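Local coordinates for protein enoyl-CoA hydratase (Mycobacterium avium subsp. paratuberculosis, PDB 4LK5) that probably adds water to the double bond of enoyl-CoA thioesters, as a crotonase-family enoyl-CoA hydratase, at residues A124-L128 against K243-N247; K168-M172 against L268-F274. One frame throughout, in Å; residues are numbered along the deposited sequence.

Interaction 1. Residues A124-L128 against K243-N247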
loop_
_atom_site.group_PDB
_atom_site.type_symbol
_atom_site.label_atom_id
_atom_site.label_comp_id
_atom_site.label_asym_id
_atom_site.label_seq_id
_atom_site.Cartn_x
_atom_site.Cartn_y
_atom_site.Cartn_z
ATOM N N ALA C 124 -15.842 -13.472 -8.369
ATOM C CA ALA C 124 -16.926 -14.029 -7.546
ATOM C C ALA C 124 -16.549 -13.846 -6.098
ATOM O O ALA C 124 -17.385 -13.480 -5.292
ATOM C CB ALA C 124 -17.177 -15.491 -7.856
ATOM N N ILE C 125 -15.269 -14.063 -5.785
ATOM C CA ILE C 125 -14.806 -13.836 -4.417
ATOM C C ILE C 125 -14.938 -12.387 -3.984
ATOM O O ILE C 125 -15.465 -12.136 -2.940
ATOM C CB ILE C 125 -13.386 -14.331 -4.190
ATOM C CG1 ILE C 125 -13.381 -15.847 -4.269
ATOM C CG2 ILE C 125 -12.874 -13.920 -2.812
ATOM C CD1 ILE C 125 -11.998 -16.420 -4.435
ATOM N N ALA C 126 -14.471 -11.450 -4.794
ATOM C CA ALA C 126 -14.552 -10.014 -4.473
ATOM C C ALA C 126 -15.999 -9.519 -4.358
ATOM O O ALA C 126 -16.303 -8.627 -3.565
ATOM C CB ALA C 126 -13.786 -9.186 -5.516
ATOM N N ALA C 127 -16.874 -10.070 -5.178
ATOM C CA ALA C 127 -18.283 -9.674 -5.167
ATOM C C ALA C 127 -19.116 -10.345 -4.032
ATOM O O ALA C 127 -20.254 -9.956 -3.803
ATOM C CB ALA C 127 -18.903 -9.985 -6.525
ATOM N N LEU C 128 -18.549 -11.327 -3.327
ATOM C CA LEU C 128 -19.315 -12.121 -2.342
ATOM C C LEU C 128 -19.679 -11.364 -1.019
ATOM O O LEU C 128 -18.787 -11.039 -0.231
ATOM C CB LEU C 128 -18.509 -13.384 -2.036
ATOM C CG LEU C 128 -19.093 -14.591 -1.276
ATOM C CD1 LEU C 128 -20.592 -14.680 -1.435
ATOM C CD2 LEU C 128 -18.423 -15.892 -1.754
ATOM N N LYS C 243 -17.002 -5.383 4.064
ATOM C CA LYS C 243 -16.269 -6.050 3.007
ATOM C C LYS C 243 -16.297 -5.300 1.677
ATOM O O LYS C 243 -15.246 -5.087 1.045
ATOM C CB LYS C 243 -16.879 -7.422 2.764
ATOM C CG LYS C 243 -15.995 -8.391 2.029
ATOM C CD LYS C 243 -16.502 -8.788 0.664
ATOM C CE LYS C 243 -15.913 -10.166 0.359
ATOM N NZ LYS C 243 -16.035 -10.586 -1.040
ATOM N N LEU C 244 -17.493 -4.900 1.269
ATOM C CA LEU C 244 -17.690 -4.378 -0.034
ATOM C C LEU C 244 -17.140 -2.972 -0.110
ATOM O O LEU C 244 -16.592 -2.570 -1.114
ATOM C CB LEU C 244 -19.178 -4.441 -0.409
ATOM C CG LEU C 244 -19.698 -5.900 -0.626
ATOM C CD1 LEU C 244 -21.207 -5.977 -0.863
ATOM C CD2 LEU C 244 -19.006 -6.602 -1.770
ATOM N N ALA C 245 -17.303 -2.221 0.962
ATOM C CA ALA C 245 -16.758 -0.882 1.042
ATOM C C ALA C 245 -15.217 -0.861 0.936
ATOM O O ALA C 245 -14.650 -0.001 0.273
ATOM C CB ALA C 245 -17.185 -0.236 2.340
ATOM N N ILE C 246 -14.546 -1.785 1.598
ATOM C CA ILE C 246 -13.099 -1.790 1.552
ATOM C C ILE C 246 -12.664 -2.252 0.168
ATOM O O ILE C 246 -11.730 -1.668 -0.422
ATOM C CB ILE C 246 -12.503 -2.673 2.645
ATOM C CG1 ILE C 246 -13.184 -2.331 3.963
ATOM C CG2 ILE C 246 -11.019 -2.458 2.780
ATOM C CD1 ILE C 246 -12.498 -2.850 5.195
ATOM N N ASN C 247 -13.367 -3.268 -0.356
ATOM C CA ASN C 247 -13.066 -3.773 -1.680
ATOM C C ASN C 247 -13.215 -2.696 -2.720
ATOM O O ASN C 247 -12.346 -2.555 -3.582
ATOM C CB ASN C 247 -13.915 -4.982 -2.029
ATOM C CG ASN C 247 -13.216 -6.294 -1.713
ATOM O OD1 ASN C 247 -13.697 -7.366 -2.063
ATOM N ND2 ASN C 247 -12.115 -6.223 -1.004
#

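Interaction 2. Residues K168-M172 against L268-F274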
loop_
_atom_site.group_PDB
_atom_site.type_symbol
_atom_site.label_atom_id
_atom_site.label_comp_id
_atom_site.label_asym_id
_atom_site.label_seq_id
_atom_site.Cartn_x
_atom_site.Cartn_y
_atom_site.Cartn_z
ATOM N N LYS C 168 8.678 -18.145 -13.577
ATOM C CA LYS C 168 9.638 -19.246 -13.669
ATOM C C LYS C 168 9.347 -20.148 -14.854
ATOM O O LYS C 168 10.196 -20.911 -15.266
ATOM C CB LYS C 168 9.622 -20.086 -12.391
ATOM C CG LYS C 168 10.374 -19.410 -11.250
ATOM C CD LYS C 168 10.551 -20.306 -10.013
ATOM C CE LYS C 168 11.919 -20.073 -9.363
ATOM N NZ LYS C 168 11.880 -20.033 -7.870
ATOM N N ILE C 169 8.142 -20.035 -15.396
ATOM C CA ILE C 169 7.713 -20.872 -16.479
ATOM C C ILE C 169 7.250 -20.026 -17.664
ATOM O O ILE C 169 6.536 -20.532 -18.543
ATOM C CB ILE C 169 6.578 -21.830 -16.018
ATOM C CG1 ILE C 169 5.327 -21.046 -15.644
ATOM C CG2 ILE C 169 7.022 -22.658 -14.805
ATOM C CD1 ILE C 169 4.089 -21.888 -15.578
ATOM N N GLY C 170 7.641 -18.753 -17.685
ATOM C CA GLY C 170 7.408 -17.909 -18.837
ATOM C C GLY C 170 6.008 -17.335 -18.923
ATOM O O GLY C 170 5.536 -17.019 -20.009
ATOM N N LEU C 171 5.328 -17.212 -17.789
ATOM C CA LEU C 171 4.050 -16.510 -17.726
ATOM C C LEU C 171 4.081 -15.208 -16.893
ATOM O O LEU C 171 5.048 -14.893 -16.222
ATOM C CB LEU C 171 2.996 -17.437 -17.169
ATOM C CG LEU C 171 2.659 -18.687 -17.991
ATOM C CD1 LEU C 171 1.534 -19.452 -17.287
ATOM C CD2 LEU C 171 2.251 -18.364 -19.428
HETATM N N MSE C 172 2.997 -14.446 -16.983
HETATM C CA MSE C 172 2.793 -13.265 -16.164
HETATM C C MSE C 172 1.803 -13.589 -15.074
HETATM O O MSE C 172 1.124 -14.626 -15.132
HETATM C CB MSE C 172 2.327 -12.122 -17.078
HETATM C CG MSE C 172 0.832 -12.159 -17.268
HETATM SE SE MSE C 172 0.248 -10.803 -18.532
HETATM C CE MSE C 172 0.001 -9.160 -17.454
ATOM N N LEU C 268 1.225 -15.255 -24.057
ATOM C CA LEU C 268 2.310 -15.955 -23.414
ATOM C C LEU C 268 2.091 -17.445 -23.355
ATOM O O LEU C 268 3.054 -18.206 -23.424
ATOM C CB LEU C 268 2.526 -15.421 -22.000
ATOM C CG LEU C 268 3.048 -13.991 -21.951
ATOM C CD1 LEU C 268 2.870 -13.474 -20.540
ATOM C CD2 LEU C 268 4.500 -13.846 -22.387
ATOM N N LEU C 269 0.848 -17.870 -23.202
ATOM C CA LEU C 269 0.569 -19.296 -23.129
ATOM C C LEU C 269 0.833 -20.001 -24.485
ATOM O O LEU C 269 1.188 -21.154 -24.507
ATOM C CB LEU C 269 -0.868 -19.566 -22.691
ATOM C CG LEU C 269 -1.230 -19.734 -21.217
ATOM C CD1 LEU C 269 -2.767 -19.679 -21.045
ATOM C CD2 LEU C 269 -0.661 -21.021 -20.613
ATOM N N LYS C 270 0.674 -19.303 -25.595
ATOM C CA LYS C 270 0.856 -19.898 -26.921
ATOM C C LYS C 270 2.227 -19.522 -27.482
ATOM O O LYS C 270 2.409 -19.450 -28.693
ATOM C CB LYS C 270 -0.234 -19.371 -27.867
ATOM C CG LYS C 270 -1.688 -19.745 -27.507
ATOM C CD LYS C 270 -2.730 -19.096 -28.440
ATOM C CE LYS C 270 -2.363 -17.643 -28.761
ATOM N NZ LYS C 270 -3.355 -16.856 -29.540
ATOM N N SER C 271 3.181 -19.258 -26.594
ATOM C CA SER C 271 4.529 -18.841 -26.976
ATOM C C SER C 271 5.569 -19.919 -26.609
ATOM O O SER C 271 5.288 -20.785 -25.776
ATOM C CB SER C 271 4.897 -17.498 -26.326
ATOM O OG SER C 271 4.313 -16.396 -27.016
ATOM N N PRO C 272 6.759 -19.873 -27.257
ATOM C CA PRO C 272 7.803 -20.865 -27.023
ATOM C C PRO C 272 8.410 -20.845 -25.618
ATOM O O PRO C 272 8.873 -21.888 -25.157
ATOM C CB PRO C 272 8.886 -20.525 -28.068
ATOM C CG PRO C 272 8.268 -19.603 -29.032
ATOM C CD PRO C 272 7.104 -18.952 -28.357
ATOM N N ASP C 273 8.415 -19.683 -24.951
ATOM C CA ASP C 273 8.969 -19.570 -23.585
ATOM C C ASP C 273 8.133 -20.356 -22.562
ATOM O O ASP C 273 8.679 -20.856 -21.595
ATOM C CB ASP C 273 9.135 -18.093 -23.147
ATOM C CG ASP C 273 10.493 -17.468 -23.579
ATOM O OD1 ASP C 273 11.151 -17.968 -24.511
ATOM O OD2 ASP C 273 10.921 -16.460 -22.977
ATOM N N PHE C 274 6.820 -20.490 -22.777
ATOM C CA PHE C 274 5.951 -21.234 -21.847
ATOM C C PHE C 274 6.281 -22.732 -21.857
ATOM O O PHE C 274 6.522 -23.337 -20.792
ATOM C CB PHE C 274 4.469 -21.019 -22.183
ATOM C CG PHE C 274 3.523 -21.898 -21.396
ATOM C CD1 PHE C 274 3.526 -21.873 -20.007
ATOM C CD2 PHE C 274 2.638 -22.758 -22.049
ATOM C CE1 PHE C 274 2.667 -22.693 -19.278
ATOM C CE2 PHE C 274 1.781 -23.584 -21.332
ATOM C CZ PHE C 274 1.788 -23.545 -19.938
HETATM O O HOH W 1 5.671 -17.551 -22.835
#

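Interaction 1. Residues A124-L128 against K243-N247
The ammonium end of K243 reaches from helix 236-250 to the C-terminal end of helix 113-127, where it sits among backbone carbonyls. Weak hydrogen bonds run from K243 NZ to L128 O at 2.9 Å and to A126 O at 3.2 Å; NZ is also modelled 2.5 Å from I125 O, a separation too short to be taken at face value. CG of K243 stands anti to the backbone N (chi1 -162°); the chain bends at chi2 (-114°) and is nearly extended beyond it, which carries NZ to the end of helix 113-127. Its aliphatic part passes close to the same loop carbonyl, with K243 CE 3.1 Å from L128 O. D152 adds a long, weak ion pair on NZ, and this carboxylate together with the partial negative charge of the helix end would be expected to stabilise the charged amine.

That lysine end is the tight, buried part of the contact. Toward the solvent side packing thins out: L244 brings one methyl, CD2, to 3.8 Å from A126 O, while A127 is exposed and its CB turns away from the other helix. N247 packs beside A126, their CA atoms 7.0 Å apart. Beyond this, N247 meets R187 of the second subunit, and L128 rests on M71 and A75 of helix 61-76. The arrangement is a lysine ammonium set among the last carbonyls of helix 113-127 and that of L128, at a helix-helix contact of the crotonase fold.

Interaction 2. Residues K168-M172 against L268-F274
G170 and F274 bring the two backbones close, their CA atoms 4.7 Å apart, where the loop 168-172 passes the break between helices 254-269 and 272-282. G170 has a positive phi (81°), and its bare CA faces the start of the second helix. F274 CA points its hydrogen almost straight at I169 O, a CA-H...O contact of 3.4 Å with 167° at the hydrogen. A water donates to G170 O and to L268 O, bridging loop and helix end.

Among the side chains, L171 is wedged between L268, L269 and F274. Its CD2 lies 3.8 Å from F274 CD1 and 3.9 Å from L268 CB. With F274 CG anti to the backbone N (chi1 172°), the CD1-CE1 edge of the ring meets L171 and I169, and I169 O lies at the edge near the ring plane. L269 CD2 sits over one face, offset toward the rim, while I169 runs alongside, its CD1 4.0 Å from F274 CE1. L268 crosses M172, a selenomethionine, at about a right angle, with its CD1 3.8 Å from M172 CB. D273 OD1 is held by T290 N, and L268 also packs on A238 of the third subunit. The contact is therefore mainly apolar, with the water satisfying two carbonyls at a buried junction.

In the fold
From the N terminus, the chain first supplies 124-128, at the end of helix 113-127, which follows the strand 82-87 of the six-stranded sheet. It then runs through strands 132-136 and 153-157 to the loop 168-172, after strand 161-163. Helix 236-250 closes the first long loop by returning to 124-128 in interaction 1. The next helix, 254-269, leads to the break before helix 272-282, where interaction 2 closes the second loop on 168-172. The segments alternate, so the two closures cross. They do not touch (nearest atoms about 17 Å apart): one ties helix 236-250 to the end of helix 113-127, the other ties the 254-269/272-282 break to the loop 168-172.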